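Local coordinates for antifreeze protein (Marinomonas primoryensis, PDB 3P4G) that acts as a hyperactive, calcium-dependent antifreeze protein that binds ice through a right-handed beta-helix, at residues G233-D238 with L254-D259; D219-A224 with D238-Q243; Y285-Y290 with I306-G311. One frame throughout, in Å; residues are numbered along the deposited sequence. Where two conformers were deposited one is given.

Contact 1. Residues G233-D238 with L254-D259; sequences GGTGND and LGTGDD. With CA (calcium ion), chain O; CA (calcium ion), chain N; CA (calcium ion), chain P.
Gly233-Asp238 and Leu254-Asp259 are equivalent loops of successive coils, lying one beside the other in exact step from Gly233 against Leu254 to Asp238 against Asp259. At the middle of the run, Thr235 CA is 4.7 Å from Thr256 CA. Carbonyl oxygens of both loops turn inward to a shared calcium ion, which takes Gly234 O and Gly236 O from one loop and Leu254 O and Thr256 O from the other. Positive phi at Gly255 and Gly257 suits glycine, and a CB on either would run into Gly234 O or Gly236 O, respectively.

Two aspartates complete the site and link it to its neighbours. Asp238 spends OD2 on this calcium and OD1 on the preceding one, whereas Asp259 grips it with both oxygens and shares OD2 with the next. Asp259 CG lies anti to the carbonyl carbon, beside the backbone N (chi1 -58°), which carries the carboxylate toward the site; its OD1 also accepts a hydrogen bond, on the anti side, from Asp238 N, 2.8 Å away. Further out, Asp258 N points almost straight at Asn237 OD1 (2.9 Å). Thr235 and Thr256 stand side by side, pointing the same way, Thr256 OG1 3.3 Å from Thr235 CG2. A water accepts from Gly236 N at 2.8 Å and lies 3.1 Å from Thr256 OG1, consistent with water anchored on an ice-binding surface. Such a file of calcium ions between stacked glycine- and aspartate-rich turns is characteristic of RTX-like beta-helices, and the outward Thr and Asx rows probably form the ice-binding face.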
loop_
_atom_site.group_PDB
_atom_site.type_symbol
_atom_site.label_atom_id
_atom_site.label_comp_id
_atom_site.label_asym_id
_atom_site.label_seq_id
_atom_site.Cartn_x
_atom_site.Cartn_y
_atom_site.Cartn_z
ATOM N N GLY A 233 3.051 -9.155 12.554
ATOM C CA GLY A 233 3.734 -9.929 11.504
ATOM C C GLY A 233 2.761 -10.958 10.947
ATOM O O GLY A 233 2.890 -11.353 9.758
ATOM N N GLY A 234 1.829 -11.388 11.805
ATOM C CA GLY A 234 0.835 -12.431 11.467
ATOM C C GLY A 234 1.472 -13.819 11.528
ATOM O O GLY A 234 2.621 -13.969 12.009
ATOM N N THR A 235 0.755 -14.842 11.088
ATOM C CA THR A 235 1.368 -16.189 10.978
ATOM C C THR A 235 2.515 -16.108 9.948
ATOM O O THR A 235 2.668 -15.116 9.230
ATOM C CB THR A 235 0.363 -17.277 10.619
ATOM O OG1 THR A 235 -0.080 -17.112 9.261
ATOM C CG2 THR A 235 -0.880 -17.123 11.541
ATOM N N GLY A 236 3.281 -17.162 9.860
ATOM C CA GLY A 236 4.397 -17.172 8.923
ATOM C C GLY A 236 5.667 -16.722 9.619
ATOM O O GLY A 236 5.669 -16.160 10.750
ATOM N N ASN A 237 6.764 -16.922 8.912
ATOM C CA ASN A 237 8.110 -16.579 9.431
ATOM C C ASN A 237 8.521 -15.226 8.860
ATOM O O ASN A 237 8.955 -15.126 7.703
ATOM C CB ASN A 237 9.081 -17.669 9.016
ATOM C CG ASN A 237 8.557 -19.052 9.365
ATOM O OD1 ASN A 237 7.965 -19.238 10.429
ATOM N ND2 ASN A 237 8.721 -20.029 8.442
ATOM N N ASP A 238 8.277 -14.182 9.649
ATOM C CA ASP A 238 8.360 -12.783 9.216
ATOM C C ASP A 238 9.646 -12.105 9.685
ATOM O O ASP A 238 10.252 -12.513 10.657
ATOM C CB ASP A 238 7.170 -12.032 9.810
ATOM C CG ASP A 238 5.849 -12.729 9.481
ATOM O OD1 ASP A 238 5.528 -12.777 8.256
ATOM O OD2 ASP A 238 5.077 -13.144 10.379
ATOM N N LEU A 254 4.825 -10.322 16.540
ATOM C CA LEU A 254 5.357 -11.015 15.370
ATOM C C LEU A 254 4.502 -12.186 14.913
ATOM O O LEU A 254 4.663 -12.668 13.776
ATOM C CB LEU A 254 6.802 -11.459 15.606
ATOM C CG LEU A 254 7.748 -10.280 15.898
ATOM C CD1 LEU A 254 9.247 -10.716 16.049
ATOM C CD2 LEU A 254 7.629 -9.138 14.868
ATOM N N GLY A 255 3.580 -12.598 15.778
ATOM C CA GLY A 255 2.654 -13.614 15.415
ATOM C C GLY A 255 3.257 -15.024 15.562
ATOM O O GLY A 255 4.370 -15.218 16.031
ATOM N N THR A 256 2.461 -16.027 15.258
ATOM C CA THR A 256 3.005 -17.374 15.206
ATOM C C THR A 256 4.084 -17.379 14.089
ATOM O O THR A 256 4.170 -16.447 13.284
ATOM C CB THR A 256 1.959 -18.454 14.891
ATOM O OG1 THR A 256 1.505 -18.333 13.535
ATOM C CG2 THR A 256 0.755 -18.370 15.851
ATOM N N GLY A 257 4.839 -18.467 14.052
ATOM C CA GLY A 257 5.979 -18.622 13.149
ATOM C C GLY A 257 7.264 -18.156 13.811
ATOM O O GLY A 257 7.250 -17.554 14.889
ATOM N N ASP A 258 8.326 -18.311 13.107
ATOM C CA ASP A 258 9.692 -18.176 13.606
ATOM C C ASP A 258 10.174 -16.792 13.239
ATOM O O ASP A 258 10.397 -16.505 12.031
ATOM C CB ASP A 258 10.610 -19.252 13.023
ATOM C CG ASP A 258 10.317 -20.631 13.580
ATOM O OD1 ASP A 258 9.614 -20.722 14.608
ATOM O OD2 ASP A 258 10.747 -21.682 13.056
ATOM N N ASP A 259 9.990 -15.663 13.974
ATOM C CA ASP A 259 10.088 -14.290 13.472
ATOM C C ASP A 259 11.338 -13.571 13.918
ATOM O O ASP A 259 11.951 -13.947 14.926
ATOM C CB ASP A 259 8.857 -13.518 13.963
ATOM C CG ASP A 259 7.575 -14.173 13.494
ATOM O OD1 ASP A 259 7.304 -14.140 12.284
ATOM O OD2 ASP A 259 6.847 -14.735 14.322
HETATM CA CA CA O . 4.991 -14.477 12.280
HETATM CA CA CA N . 3.125 -13.103 8.191
HETATM CA CA CA P . 6.641 -15.838 16.417
HETATM O O HOH W 1 3.177 -19.596 11.278
#

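Contact 2. Residues D219-A224 with D238-Q243; sequences DTIIIA and DIVRVQ. With CA (calcium ion), chain N; CA (calcium ion), chain M; CA (calcium ion), chain O.
Strands 220-223 and 239-242 form a parallel beta ladder between adjacent coils of the right-handed beta-helix, just after the calcium-binding turns. Their axes lie 4.8 Å apart and only 4° from parallel, pairing Thr220 with Ile239 through to Ile223 with Val242. Hydrogen bonds run from Ile239 N to Asp219 O, Ile221 N to Ile239 O, Arg241 N to Ile221 O, Ile223 N to Arg241 O and Gln243 N to Ile223 O. At the calcium end, Asp219 N extends the series by donating to the anti lone pair of Asp238 OD1, 2.8 Å away. Asp219 OD2 and Asp238 OD1 bind the same calcium ion, while Asp219 OD1 binds the one before it.

Ile221, Val240, Ile223 and Val242 face inward, where Ile231 of strand 230-232 packs on them. On the outer face, with CG1 of Ile239 anti to the backbone N (chi1 179°), CG2 takes the position between N and the carbonyl carbon and lies 3.5 Å from Thr220 OG1. Arg241, whose strongest polar partner is Glu264, bends at chi2 and chi3 alongside Ile222; Ile222 CG2 sits over one guanidinium face near the rim, and Ile222 CD1 comes within 3.6 Å of Arg241 NH2.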
loop_
_atom_site.group_PDB
_atom_site.type_symbol
_atom_site.label_atom_id
_atom_site.label_comp_id
_atom_site.label_asym_id
_atom_site.label_seq_id
_atom_site.Cartn_x
_atom_site.Cartn_y
_atom_site.Cartn_z
ATOM N N ASP A 219 6.369 -12.519 5.614
ATOM C CA ASP A 219 6.427 -11.122 5.178
ATOM C C ASP A 219 7.645 -10.359 5.669
ATOM O O ASP A 219 8.226 -10.703 6.718
ATOM C CB ASP A 219 5.192 -10.430 5.751
ATOM C CG ASP A 219 3.905 -11.168 5.376
ATOM O OD1 ASP A 219 3.543 -11.207 4.181
ATOM O OD2 ASP A 219 3.241 -11.655 6.279
ATOM N N THR A 220 8.000 -9.338 4.894
ATOM C CA THR A 220 9.048 -8.391 5.269
ATOM C C THR A 220 8.432 -7.023 5.477
ATOM O O THR A 220 7.824 -6.479 4.557
ATOM C CB THR A 220 10.113 -8.306 4.167
ATOM O OG1 THR A 220 10.766 -9.574 4.011
ATOM C CG2 THR A 220 11.142 -7.266 4.508
ATOM N N ILE A 221 8.618 -6.467 6.671
ATOM C CA ILE A 221 8.127 -5.095 6.978
ATOM C C ILE A 221 9.280 -4.262 7.446
ATOM O O ILE A 221 9.947 -4.636 8.446
ATOM C CB ILE A 221 7.067 -5.213 8.078
ATOM C CG1 ILE A 221 5.796 -5.879 7.500
ATOM C CG2 ILE A 221 6.721 -3.821 8.671
ATOM C CD1 ILE A 221 4.927 -6.493 8.633
ATOM N N ILE A 222 9.485 -3.112 6.800
ATOM C CA ILE A 222 10.546 -2.193 7.165
ATOM C C ILE A 222 9.933 -0.799 7.407
ATOM O O ILE A 222 9.244 -0.241 6.517
ATOM C CB ILE A 222 11.568 -2.062 6.070
ATOM C CG1 ILE A 222 12.241 -3.426 5.794
ATOM C CG2 ILE A 222 12.671 -1.037 6.480
ATOM C CD1 ILE A 222 13.101 -3.483 4.495
ATOM N N ILE A 223 10.191 -0.258 8.591
ATOM C CA ILE A 223 9.760 1.118 8.956
ATOM C C ILE A 223 11.020 1.940 9.151
ATOM O O ILE A 223 11.807 1.687 10.097
ATOM C CB ILE A 223 8.873 1.182 10.238
ATOM C CG1 ILE A 223 7.726 0.132 10.236
ATOM C CG2 ILE A 223 8.301 2.642 10.444
ATOM C CD1 ILE A 223 6.691 0.234 9.063
ATOM N N ALA A 224 11.249 2.927 8.281
ATOM C CA ALA A 224 12.465 3.799 8.415
ATOM C C ALA A 224 12.368 4.810 9.557
ATOM O O ALA A 224 13.367 5.101 10.196
ATOM C CB ALA A 224 12.720 4.558 7.150
ATOM N N ASP A 238 8.277 -14.182 9.649
ATOM C CA ASP A 238 8.360 -12.783 9.216
ATOM C C ASP A 238 9.646 -12.105 9.685
ATOM O O ASP A 238 10.252 -12.513 10.657
ATOM C CB ASP A 238 7.170 -12.032 9.810
ATOM C CG ASP A 238 5.849 -12.729 9.481
ATOM O OD1 ASP A 238 5.528 -12.777 8.256
ATOM O OD2 ASP A 238 5.077 -13.144 10.379
ATOM N N ILE A 239 9.990 -11.011 9.028
ATOM C CA ILE A 239 11.076 -10.162 9.520
ATOM C C ILE A 239 10.561 -8.706 9.569
ATOM O O ILE A 239 9.967 -8.205 8.576
ATOM C CB ILE A 239 12.387 -10.273 8.693
ATOM C CG1 ILE A 239 13.406 -9.307 9.331
ATOM C CG2 ILE A 239 12.171 -9.895 7.170
ATOM C CD1 ILE A 239 14.896 -9.674 9.002
ATOM N N VAL A 240 10.716 -8.073 10.714
ATOM C CA VAL A 240 10.305 -6.679 10.905
ATOM C C VAL A 240 11.543 -5.902 11.272
ATOM O O VAL A 240 12.309 -6.320 12.166
ATOM C CB VAL A 240 9.234 -6.560 12.017
ATOM C CG1 VAL A 240 8.870 -5.086 12.298
ATOM C CG2 VAL A 240 7.929 -7.344 11.620
ATOM N N ARG A 241 11.748 -4.769 10.609
ATOM C CA ARG A 241 12.873 -3.927 10.968
ATOM C C ARG A 241 12.342 -2.502 11.199
ATOM O O ARG A 241 11.588 -1.989 10.361
ATOM C CB ARG A 241 13.908 -3.913 9.867
ATOM C CG ARG A 241 15.095 -2.938 10.106
ATOM C CD ARG A 241 16.355 -3.513 9.536
ATOM N NE ARG A 241 16.253 -3.609 8.091
ATOM C CZ ARG A 241 16.491 -2.580 7.266
ATOM N NH1 ARG A 241 16.838 -1.407 7.786
ATOM N NH2 ARG A 241 16.362 -2.708 5.924
ATOM N N VAL A 242 12.723 -1.916 12.323
ATOM C CA VAL A 242 12.354 -0.511 12.646
ATOM C C VAL A 242 13.650 0.262 12.815
ATOM O O VAL A 242 14.529 -0.091 13.634
ATOM C CB VAL A 242 11.493 -0.361 13.929
ATOM C CG1 VAL A 242 11.159 1.153 14.225
ATOM C CG2 VAL A 242 10.235 -1.227 13.851
ATOM N N GLN A 243 13.784 1.347 12.056
ATOM C CA GLN A 243 15.067 2.068 12.064
ATOM C C GLN A 243 15.180 3.281 12.975
ATOM O O GLN A 243 16.291 3.782 13.181
ATOM C CB GLN A 243 15.407 2.473 10.617
ATOM C CG GLN A 243 15.484 1.298 9.682
ATOM C CD GLN A 243 16.075 1.685 8.358
ATOM O OE1 GLN A 243 15.363 2.096 7.462
ATOM N NE2 GLN A 243 17.398 1.532 8.215
HETATM CA CA CA N . 3.125 -13.103 8.191
HETATM CA CA CA M . 1.283 -11.778 4.071
HETATM CA CA CA O . 4.991 -14.477 12.280
#

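Contact 3. Residues Y285-Y290 with I306-G311; sequences YTKEQY and IRVSDG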
loop_
_atom_site.group_PDB
_atom_site.type_symbol
_atom_site.label_atom_id
_atom_site.label_comp_id
_atom_site.label_asym_id
_atom_site.label_seq_id
_atom_site.Cartn_x
_atom_site.Cartn_y
_atom_site.Cartn_z
ATOM N N TYR A 285 21.553 -0.709 21.823
ATOM C CA TYR A 285 21.930 -0.932 23.223
ATOM C C TYR A 285 23.082 -1.900 23.321
ATOM O O TYR A 285 23.055 -2.965 22.701
ATOM C CB TYR A 285 20.740 -1.521 23.984
ATOM C CG TYR A 285 19.524 -0.632 23.987
ATOM C CD1 TYR A 285 18.513 -0.766 22.985
ATOM C CD2 TYR A 285 19.366 0.343 24.988
ATOM C CE1 TYR A 285 17.388 0.033 23.013
ATOM C CE2 TYR A 285 18.258 1.158 25.013
ATOM C CZ TYR A 285 17.278 1.009 24.013
ATOM O OH TYR A 285 16.179 1.804 24.055
ATOM N N THR A 286 24.099 -1.532 24.091
ATOM C CA THR A 286 25.198 -2.460 24.359
ATOM C C THR A 286 24.873 -3.323 25.581
ATOM O O THR A 286 23.952 -2.994 26.328
ATOM C CB THR A 286 26.533 -1.708 24.600
ATOM O OG1 THR A 286 26.385 -0.775 25.679
ATOM C CG2 THR A 286 26.958 -0.905 23.357
ATOM N N LYS A 287 25.634 -4.398 25.807
ATOM C CA LYS A 287 25.417 -5.227 27.001
ATOM C C LYS A 287 25.304 -4.406 28.295
ATOM O O LYS A 287 24.428 -4.657 29.119
ATOM C CB LYS A 287 26.523 -6.264 27.168
ATOM C CG LYS A 287 26.339 -7.466 26.344
ATOM C CD LYS A 287 27.424 -8.465 26.656
ATOM C CE LYS A 287 27.329 -9.688 25.746
ATOM N NZ LYS A 287 28.304 -10.681 26.258
ATOM N N GLU A 288 26.176 -3.408 28.422
ATOM C CA GLU A 288 26.249 -2.521 29.593
ATOM C C GLU A 288 24.914 -1.850 29.884
ATOM O O GLU A 288 24.477 -1.844 31.032
ATOM C CB GLU A 288 27.377 -1.481 29.404
ATOM C CG GLU A 288 27.342 -0.257 30.352
ATOM C CD GLU A 288 27.804 -0.554 31.778
ATOM O OE1 GLU A 288 27.604 0.330 32.653
ATOM O OE2 GLU A 288 28.356 -1.654 32.038
ATOM N N GLN A 289 24.271 -1.311 28.838
ATOM C CA GLN A 289 22.944 -0.690 28.966
ATOM C C GLN A 289 21.878 -1.710 29.287
ATOM O O GLN A 289 21.064 -1.502 30.189
ATOM C CB GLN A 289 22.534 0.018 27.676
ATOM C CG GLN A 289 23.044 1.408 27.525
ATOM C CD GLN A 289 24.317 1.429 26.755
ATOM O OE1 GLN A 289 25.395 1.659 27.333
ATOM N NE2 GLN A 289 24.224 1.168 25.432
ATOM N N TYR A 290 21.853 -2.793 28.504
ATOM C CA TYR A 290 20.928 -3.912 28.727
ATOM C C TYR A 290 20.988 -4.441 30.163
ATOM O O TYR A 290 19.965 -4.653 30.804
ATOM C CB TYR A 290 21.237 -5.043 27.726
ATOM C CG TYR A 290 20.358 -6.267 27.844
ATOM C CD1 TYR A 290 20.728 -7.337 28.648
ATOM C CD2 TYR A 290 19.142 -6.349 27.143
ATOM C CE1 TYR A 290 19.935 -8.484 28.746
ATOM C CE2 TYR A 290 18.339 -7.495 27.240
ATOM C CZ TYR A 290 18.742 -8.541 28.055
ATOM O OH TYR A 290 17.959 -9.650 28.171
ATOM N N ILE A 306 18.284 -13.084 21.756
ATOM C CA ILE A 306 18.422 -11.639 21.939
ATOM C C ILE A 306 19.865 -11.251 21.705
ATOM O O ILE A 306 20.761 -11.708 22.422
ATOM C CB ILE A 306 17.979 -11.111 23.351
ATOM C CG1 ILE A 306 16.559 -11.576 23.692
ATOM C CG2 ILE A 306 18.100 -9.551 23.411
ATOM C CD1 ILE A 306 16.154 -11.254 25.214
ATOM N N ARG A 307 20.085 -10.443 20.675
ATOM C CA ARG A 307 21.423 -9.915 20.404
ATOM C C ARG A 307 21.424 -8.421 20.709
ATOM O O ARG A 307 20.452 -7.741 20.432
ATOM C CB ARG A 307 21.814 -10.179 18.925
ATOM C CG ARG A 307 23.156 -9.495 18.542
ATOM C CD ARG A 307 23.634 -9.885 17.170
ATOM N NE ARG A 307 23.966 -11.321 17.060
ATOM C CZ ARG A 307 25.109 -11.886 17.449
ATOM N NH1 ARG A 307 26.084 -11.163 18.003
ATOM N NH2 ARG A 307 25.293 -13.190 17.257
ATOM N N VAL A 308 22.509 -7.914 21.302
ATOM C CA VAL A 308 22.657 -6.451 21.521
ATOM C C VAL A 308 23.824 -5.955 20.681
ATOM O O VAL A 308 24.370 -6.725 19.885
ATOM C CB VAL A 308 22.745 -6.094 23.032
ATOM C CG1 VAL A 308 21.432 -6.474 23.747
ATOM C CG2 VAL A 308 23.929 -6.795 23.713
ATOM N N SER A 309 24.226 -4.683 20.833
ATOM C CA SER A 309 25.156 -4.124 19.819
ATOM C C SER A 309 26.530 -4.779 19.829
ATOM O O SER A 309 27.233 -4.817 18.795
ATOM C CB SER A 309 25.319 -2.614 20.002
ATOM O OG SER A 309 25.993 -2.368 21.219
ATOM N N ASP A 310 26.936 -5.261 21.003
ATOM C CA ASP A 310 28.278 -5.799 21.187
ATOM C C ASP A 310 28.280 -7.245 21.703
ATOM O O ASP A 310 29.232 -7.693 22.363
ATOM C CB ASP A 310 29.113 -4.872 22.092
ATOM C CG ASP A 310 28.535 -4.734 23.524
ATOM O OD1 ASP A 310 27.359 -5.109 23.761
ATOM O OD2 ASP A 310 29.286 -4.270 24.420
ATOM N N GLY A 311 27.211 -7.979 21.427
ATOM C CA GLY A 311 27.230 -9.425 21.744
ATOM C C GLY A 311 25.858 -10.030 21.942
ATOM O O GLY A 311 24.873 -9.428 21.583
HETATM O O HOH W 2 28.733 -3.289 26.897
#
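Two backbone N-H groups carry the hydrogen bonding between Tyr285-Tyr290 and Ile306-Gly311. Ser309 N donates to Tyr285 O at 2.8 Å, tilted 26° from the carbonyl plane. In return, Lys287 N, at the start of helix 287-290, donates to Asp310 OD1, also at 2.8 Å, on the syn side and slightly out of the carboxylate plane. The other oxygen, Asp310 OD2, accepts from a water that itself accepts from Glu288 N, so one carboxylate serves two successive N-H groups of the helix start, one directly and one through water, which would probably favour its negative charge.

Val308-Gly311 is a type I turn, the bend of the hairpin joining strands 305-308 and 311-314; strand 311-314, antiparallel to its neighbour, ends the otherwise parallel run of beta-helix strands.

Apolar contacts hold the helix on this hairpin. With CG anti to the backbone N (chi1 180°), Tyr290 crosses Ile306 and Val308 at about a right angle; its OH lies 3.8 Å from Ile306 CD1 and its CD2 4.1 Å from Val308 CG1. Lys287 CG lies 3.6 Å from Val308 CG2, and the extended chain beyond it carries CE to 4.0 Å from Gly311 CA. An alanine in place of Lys287 would probably leave Val308 CG2 and Gly311 CA less covered, opening a gap beside the turn. A CB on Gly311 would collide with Lys287 CE.

Overall arrangement
Contacts 1 and 2 overlap on one coil of the beta-helix, that of 233-243, and share Asp238, which closes the calcium turn of one and comes just before strand 239-242 of the other; Leu254 packs on Val240 between them. Chemistry changes along each coil: metal bonds dominate in contact 1, on partly exposed turns, while contact 2 relies on a backbone ladder with one face in the apolar core. Contact 3 touches neither, its centre 24 and 20 Å from theirs, and involves no metal. It too is partly buried, with Tyr285, Tyr290, Ile306 and Val308 inside and Asp310 exposed. There, at the C-terminal end of the same run of strands, a short helix and a hairpin replace the regular repeat.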